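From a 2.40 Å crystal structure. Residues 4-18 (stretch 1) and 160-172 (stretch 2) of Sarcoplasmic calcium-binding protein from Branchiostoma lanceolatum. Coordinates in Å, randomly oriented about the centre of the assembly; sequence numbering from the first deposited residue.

Stretch 1, residues 4-18: DFQKQKIKFTFDFFL
Stretch 2, residues 160-172: RYKELYYRLLTSP

Two helices cross obliquely here: helix 4-18, which widens into a pi-type turn at 14-18, and helix 160-170, which begins earlier in the chain. Their N-to-C directions differ by 123°, and their axes approach to 8.7 Å. The register follows from three CA pairs: Lys9 CA to Leu168 CA at 6.4 Å, Ile10 CA to Leu169 CA at 6.3 Å and Gln6 CA to Pro172 CA at 5.8 Å. The contact buries 578 Å².

Along stretch 2, contact begins with long aromatic reach. Tyr161 (chi1 t) and Tyr165 (chi1 t, chi2 -83°) set CA-to-CB sideways, yet their ends come nearer: Tyr161 OH lies 4.4 Å from Phe17 CZ, and Tyr165 CE2 3.9 Å from Phe17 CE2. The CA-to-CB bond of Phe17 points toward stretch 2, with chi1 m and chi2 -15°.

Leu168 (chi1 t, chi2 -133°) is the apolar centre, and the most covered residue. Its CD1 reaches Thr13 CG2 at 3.4 Å, Phe17 CE2 at 3.9 Å and Phe12 CD1 at 4.4 Å, while its CD2 lies 3.5 Å from Lys9 CB. Thr13 (chi1 p) presents its methyl to stretch 2, while its OG1 donates to Ile10 O at 2.9 Å within its own helix. Leu169 starts away but its end returns, placing CD2 3.7 Å from Thr13 CG2 and CD1 4.4 Å from Ile10 CG1.

At Thr170, OG1 turns back to Tyr166 O (2.8 Å). Ser171 then leaves helical geometry at phi/psi -65/141, and its carbonyl becomes an acceptor: Lys9, with chi1-chi4 m, t, m, t, donates from NZ to Ser171 O at 2.7 Å, and weakly from NZ to Arg167 O at 3.3 Å. A buried lysine thus ties down the helix terminus through backbone oxygens. Pro172 (C-gamma endo) closes the contact, its CA 3.8 Å from Gln6 CG and its C 4.0 Å from Phe5 CD2, at the ring's edge.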

# COMPACT_ATOMS: atom_id res chain seq x y z
N ASP A 4 8.78 0.83 -15.57
CA ASP A 4 8.56 0.24 -14.28
C ASP A 4 7.50 1.06 -13.50
O ASP A 4 6.50 0.49 -13.10
CB ASP A 4 9.84 0.04 -13.48
CG ASP A 4 10.73 -1.09 -13.96
OD1 ASP A 4 10.33 -1.83 -14.83
OD2 ASP A 4 11.89 -1.23 -13.49
N PHE A 5 7.80 2.32 -13.35
CA PHE A 5 7.01 3.34 -12.69
C PHE A 5 5.56 3.31 -13.17
O PHE A 5 4.64 3.28 -12.34
CB PHE A 5 7.59 4.75 -12.84
CG PHE A 5 6.80 5.78 -12.10
CD1 PHE A 5 6.64 5.68 -10.71
CD2 PHE A 5 6.18 6.83 -12.81
CE1 PHE A 5 5.85 6.64 -10.03
CE2 PHE A 5 5.46 7.79 -12.13
CZ PHE A 5 5.32 7.73 -10.75
N GLN A 6 5.41 3.32 -14.50
CA GLN A 6 4.08 3.28 -15.08
C GLN A 6 3.32 2.03 -14.62
O GLN A 6 2.15 2.08 -14.27
CB GLN A 6 4.11 3.33 -16.63
CG GLN A 6 4.49 4.73 -17.10
CD GLN A 6 4.46 4.81 -18.61
OE1 GLN A 6 3.70 5.58 -19.18
NE2 GLN A 6 5.38 4.01 -19.19
N LYS A 7 4.00 0.89 -14.68
CA LYS A 7 3.46 -0.41 -14.35
C LYS A 7 3.11 -0.54 -12.88
O LYS A 7 2.17 -1.30 -12.54
CB LYS A 7 4.35 -1.57 -14.81
CG LYS A 7 4.16 -1.78 -16.32
CD LYS A 7 5.43 -2.23 -17.02
CE LYS A 7 6.05 -3.42 -16.35
NZ LYS A 7 7.42 -3.64 -16.94
N GLN A 8 3.84 0.19 -12.09
CA GLN A 8 3.66 0.24 -10.62
C GLN A 8 2.30 0.88 -10.28
O GLN A 8 1.55 0.35 -9.43
CB GLN A 8 4.78 1.01 -10.01
CG GLN A 8 5.06 0.98 -8.54
CD GLN A 8 6.14 1.99 -8.14
OE1 GLN A 8 7.22 2.11 -8.72
NE2 GLN A 8 5.75 2.72 -7.08
N LYS A 9 2.00 1.98 -10.93
CA LYS A 9 0.79 2.78 -10.75
C LYS A 9 -0.36 2.05 -11.38
O LYS A 9 -1.49 2.17 -10.88
CB LYS A 9 0.88 4.22 -11.28
CG LYS A 9 2.19 4.91 -10.88
CD LYS A 9 2.29 6.31 -11.44
CE LYS A 9 2.06 6.34 -12.96
NZ LYS A 9 2.37 7.62 -13.59
N ILE A 10 -0.11 1.36 -12.49
CA ILE A 10 -1.18 0.55 -13.10
C ILE A 10 -1.57 -0.57 -12.12
O ILE A 10 -2.74 -0.86 -11.85
CB ILE A 10 -0.88 0.10 -14.55
CG1 ILE A 10 -0.90 1.37 -15.49
CG2 ILE A 10 -2.02 -0.84 -15.01
CD1 ILE A 10 -0.04 1.27 -16.78
N LYS A 11 -0.59 -1.21 -11.53
CA LYS A 11 -0.87 -2.26 -10.54
C LYS A 11 -1.75 -1.62 -9.45
O LYS A 11 -2.80 -2.14 -9.08
CB LYS A 11 0.38 -2.92 -10.03
CG LYS A 11 0.18 -4.21 -9.20
CD LYS A 11 -0.82 -5.16 -9.87
CE LYS A 11 -0.66 -6.54 -9.27
NZ LYS A 11 -1.28 -6.59 -7.90
N PHE A 12 -1.31 -0.44 -8.98
CA PHE A 12 -2.01 0.33 -7.98
C PHE A 12 -3.48 0.44 -8.27
O PHE A 12 -4.28 0.13 -7.36
CB PHE A 12 -1.40 1.69 -7.70
CG PHE A 12 -2.04 2.48 -6.60
CD1 PHE A 12 -3.10 3.33 -6.85
CD2 PHE A 12 -1.53 2.37 -5.29
CE1 PHE A 12 -3.66 4.10 -5.82
CE2 PHE A 12 -2.08 3.14 -4.26
CZ PHE A 12 -3.13 4.00 -4.52
N THR A 13 -3.89 0.89 -9.41
CA THR A 13 -5.34 0.99 -9.75
C THR A 13 -6.00 -0.36 -9.85
O THR A 13 -7.24 -0.54 -9.57
CB THR A 13 -5.49 1.84 -11.06
OG1 THR A 13 -4.97 1.02 -12.15
CG2 THR A 13 -4.70 3.16 -11.00
N PHE A 14 -5.28 -1.40 -10.28
CA PHE A 14 -5.91 -2.74 -10.43
C PHE A 14 -6.39 -3.09 -9.02
O PHE A 14 -7.56 -3.30 -8.75
CB PHE A 14 -4.92 -3.73 -11.04
CG PHE A 14 -5.35 -5.12 -11.36
CD1 PHE A 14 -6.01 -5.44 -12.55
CD2 PHE A 14 -5.12 -6.16 -10.47
CE1 PHE A 14 -6.45 -6.73 -12.84
CE2 PHE A 14 -5.52 -7.46 -10.70
CZ PHE A 14 -6.18 -7.72 -11.90
N ASP A 15 -5.40 -3.08 -8.13
CA ASP A 15 -5.50 -3.47 -6.75
C ASP A 15 -6.40 -2.71 -5.80
O ASP A 15 -6.99 -3.36 -4.93
CB ASP A 15 -4.09 -3.49 -6.11
CG ASP A 15 -3.22 -4.65 -6.49
OD1 ASP A 15 -3.64 -5.47 -7.31
OD2 ASP A 15 -2.10 -4.76 -5.93
N PHE A 16 -6.41 -1.41 -5.88
CA PHE A 16 -7.16 -0.52 -4.99
C PHE A 16 -8.43 -0.02 -5.59
O PHE A 16 -9.41 0.25 -4.89
CB PHE A 16 -6.26 0.69 -4.61
CG PHE A 16 -5.22 0.27 -3.62
CD1 PHE A 16 -4.18 -0.56 -4.03
CD2 PHE A 16 -5.34 0.67 -2.30
CE1 PHE A 16 -3.23 -1.01 -3.07
CE2 PHE A 16 -4.41 0.26 -1.35
CZ PHE A 16 -3.40 -0.61 -1.74
N PHE A 17 -8.48 0.13 -6.88
CA PHE A 17 -9.71 0.70 -7.48
C PHE A 17 -10.56 -0.38 -8.13
O PHE A 17 -11.70 -0.01 -8.45
CB PHE A 17 -9.35 1.76 -8.47
CG PHE A 17 -8.48 2.89 -8.13
CD1 PHE A 17 -8.19 3.22 -6.78
CD2 PHE A 17 -8.05 3.75 -9.15
CE1 PHE A 17 -7.43 4.35 -6.48
CE2 PHE A 17 -7.29 4.88 -8.85
CZ PHE A 17 -6.99 5.19 -7.51
N LEU A 18 -10.08 -1.60 -8.33
CA LEU A 18 -10.97 -2.55 -9.04
C LEU A 18 -11.10 -3.92 -8.40
O LEU A 18 -12.26 -4.37 -8.35
CB LEU A 18 -10.57 -2.64 -10.52
CG LEU A 18 -10.90 -1.50 -11.45
CD1 LEU A 18 -9.86 -1.48 -12.57
CD2 LEU A 18 -12.30 -1.64 -12.05
N ARG A 160 -10.30 18.54 -10.79
CA ARG A 160 -8.92 18.44 -10.30
C ARG A 160 -8.60 16.93 -10.23
O ARG A 160 -7.53 16.54 -10.68
CB ARG A 160 -8.73 19.04 -8.93
CG ARG A 160 -7.43 19.81 -8.78
CD ARG A 160 -6.25 19.00 -9.08
NE ARG A 160 -5.12 19.77 -9.65
CZ ARG A 160 -3.91 19.58 -9.12
NH1 ARG A 160 -3.92 18.81 -8.01
NH2 ARG A 160 -2.77 20.05 -9.50
N TYR A 161 -9.59 16.21 -9.75
CA TYR A 161 -9.58 14.79 -9.58
C TYR A 161 -9.20 14.09 -10.92
O TYR A 161 -8.20 13.36 -10.92
CB TYR A 161 -10.90 14.18 -9.02
CG TYR A 161 -10.57 12.73 -8.71
CD1 TYR A 161 -9.82 12.39 -7.59
CD2 TYR A 161 -10.97 11.70 -9.58
CE1 TYR A 161 -9.55 11.07 -7.29
CE2 TYR A 161 -10.67 10.37 -9.30
CZ TYR A 161 -9.94 10.07 -8.17
OH TYR A 161 -9.59 8.76 -7.96
N LYS A 162 -10.01 14.34 -11.91
CA LYS A 162 -9.92 13.92 -13.27
C LYS A 162 -8.47 14.09 -13.79
O LYS A 162 -7.98 13.16 -14.42
CB LYS A 162 -10.80 14.74 -14.24
CG LYS A 162 -12.31 14.42 -14.12
CD LYS A 162 -13.10 15.24 -15.13
CE LYS A 162 -14.61 15.00 -15.04
NZ LYS A 162 -15.27 15.47 -16.29
N GLU A 163 -7.86 15.23 -13.52
CA GLU A 163 -6.52 15.58 -13.99
C GLU A 163 -5.49 14.65 -13.38
O GLU A 163 -4.56 14.19 -14.04
CB GLU A 163 -6.09 17.03 -13.68
CG GLU A 163 -6.89 18.24 -14.11
CD GLU A 163 -6.46 19.59 -13.56
OE1 GLU A 163 -5.41 19.81 -12.97
OE2 GLU A 163 -7.31 20.52 -13.76
N LEU A 164 -5.67 14.46 -12.06
CA LEU A 164 -4.74 13.61 -11.30
C LEU A 164 -4.94 12.15 -11.65
O LEU A 164 -3.97 11.40 -11.83
CB LEU A 164 -4.90 13.99 -9.84
CG LEU A 164 -4.67 15.45 -9.46
CD1 LEU A 164 -5.24 15.68 -8.07
CD2 LEU A 164 -3.16 15.69 -9.46
N TYR A 165 -6.21 11.74 -11.78
CA TYR A 165 -6.44 10.32 -12.16
C TYR A 165 -5.68 10.03 -13.47
O TYR A 165 -4.89 9.07 -13.50
CB TYR A 165 -7.91 9.96 -12.16
CG TYR A 165 -8.29 8.56 -12.54
CD1 TYR A 165 -8.40 8.25 -13.91
CD2 TYR A 165 -8.61 7.57 -11.65
CE1 TYR A 165 -8.81 6.99 -14.33
CE2 TYR A 165 -9.00 6.28 -12.03
CZ TYR A 165 -9.14 6.02 -13.38
OH TYR A 165 -9.53 4.77 -13.82
N TYR A 166 -5.84 10.92 -14.42
CA TYR A 166 -5.19 10.88 -15.73
C TYR A 166 -3.69 10.71 -15.62
O TYR A 166 -3.05 9.90 -16.32
CB TYR A 166 -5.44 12.17 -16.57
CG TYR A 166 -4.79 12.04 -17.94
CD1 TYR A 166 -5.26 11.05 -18.81
CD2 TYR A 166 -3.75 12.85 -18.41
CE1 TYR A 166 -4.76 10.84 -20.08
CE2 TYR A 166 -3.20 12.65 -19.67
CZ TYR A 166 -3.71 11.66 -20.51
OH TYR A 166 -3.19 11.48 -21.77
N ARG A 167 -3.09 11.51 -14.76
CA ARG A 167 -1.63 11.49 -14.59
C ARG A 167 -1.15 10.23 -13.88
O ARG A 167 0.01 9.85 -14.14
CB ARG A 167 -1.14 12.72 -13.86
CG ARG A 167 -1.41 14.02 -14.64
CD ARG A 167 -1.07 15.10 -13.62
NE ARG A 167 -1.00 16.40 -14.26
CZ ARG A 167 0.15 16.84 -14.80
NH1 ARG A 167 1.24 16.08 -14.68
NH2 ARG A 167 0.19 18.03 -15.38
N LEU A 168 -1.97 9.71 -13.03
CA LEU A 168 -1.68 8.49 -12.27
C LEU A 168 -1.60 7.31 -13.26
O LEU A 168 -0.79 6.41 -13.14
CB LEU A 168 -2.87 8.23 -11.31
CG LEU A 168 -2.70 7.33 -10.12
CD1 LEU A 168 -3.86 6.32 -10.00
CD2 LEU A 168 -1.41 6.54 -10.12
N LEU A 169 -2.54 7.32 -14.20
CA LEU A 169 -2.66 6.28 -15.21
C LEU A 169 -1.60 6.43 -16.32
O LEU A 169 -1.11 5.38 -16.80
CB LEU A 169 -4.10 6.23 -15.71
CG LEU A 169 -5.09 5.21 -15.18
CD1 LEU A 169 -4.53 3.79 -15.15
CD2 LEU A 169 -5.45 5.60 -13.73
N THR A 170 -1.27 7.63 -16.73
CA THR A 170 -0.34 7.75 -17.87
C THR A 170 1.02 8.31 -17.81
O THR A 170 1.87 7.85 -18.66
CB THR A 170 -1.17 8.46 -19.03
OG1 THR A 170 -1.42 9.81 -18.55
CG2 THR A 170 -2.49 7.71 -19.31
N SER A 171 1.42 9.13 -16.84
CA SER A 171 2.75 9.72 -16.86
C SER A 171 3.86 8.71 -16.70
O SER A 171 3.76 7.80 -15.89
CB SER A 171 2.94 10.79 -15.77
OG SER A 171 1.79 11.62 -15.78
N PRO A 172 4.90 8.99 -17.47
CA PRO A 172 6.10 8.14 -17.43
C PRO A 172 7.00 8.65 -16.32
O PRO A 172 8.10 8.09 -16.17
CB PRO A 172 6.63 8.29 -18.85
CG PRO A 172 6.36 9.69 -19.20
CD PRO A 172 5.04 10.03 -18.49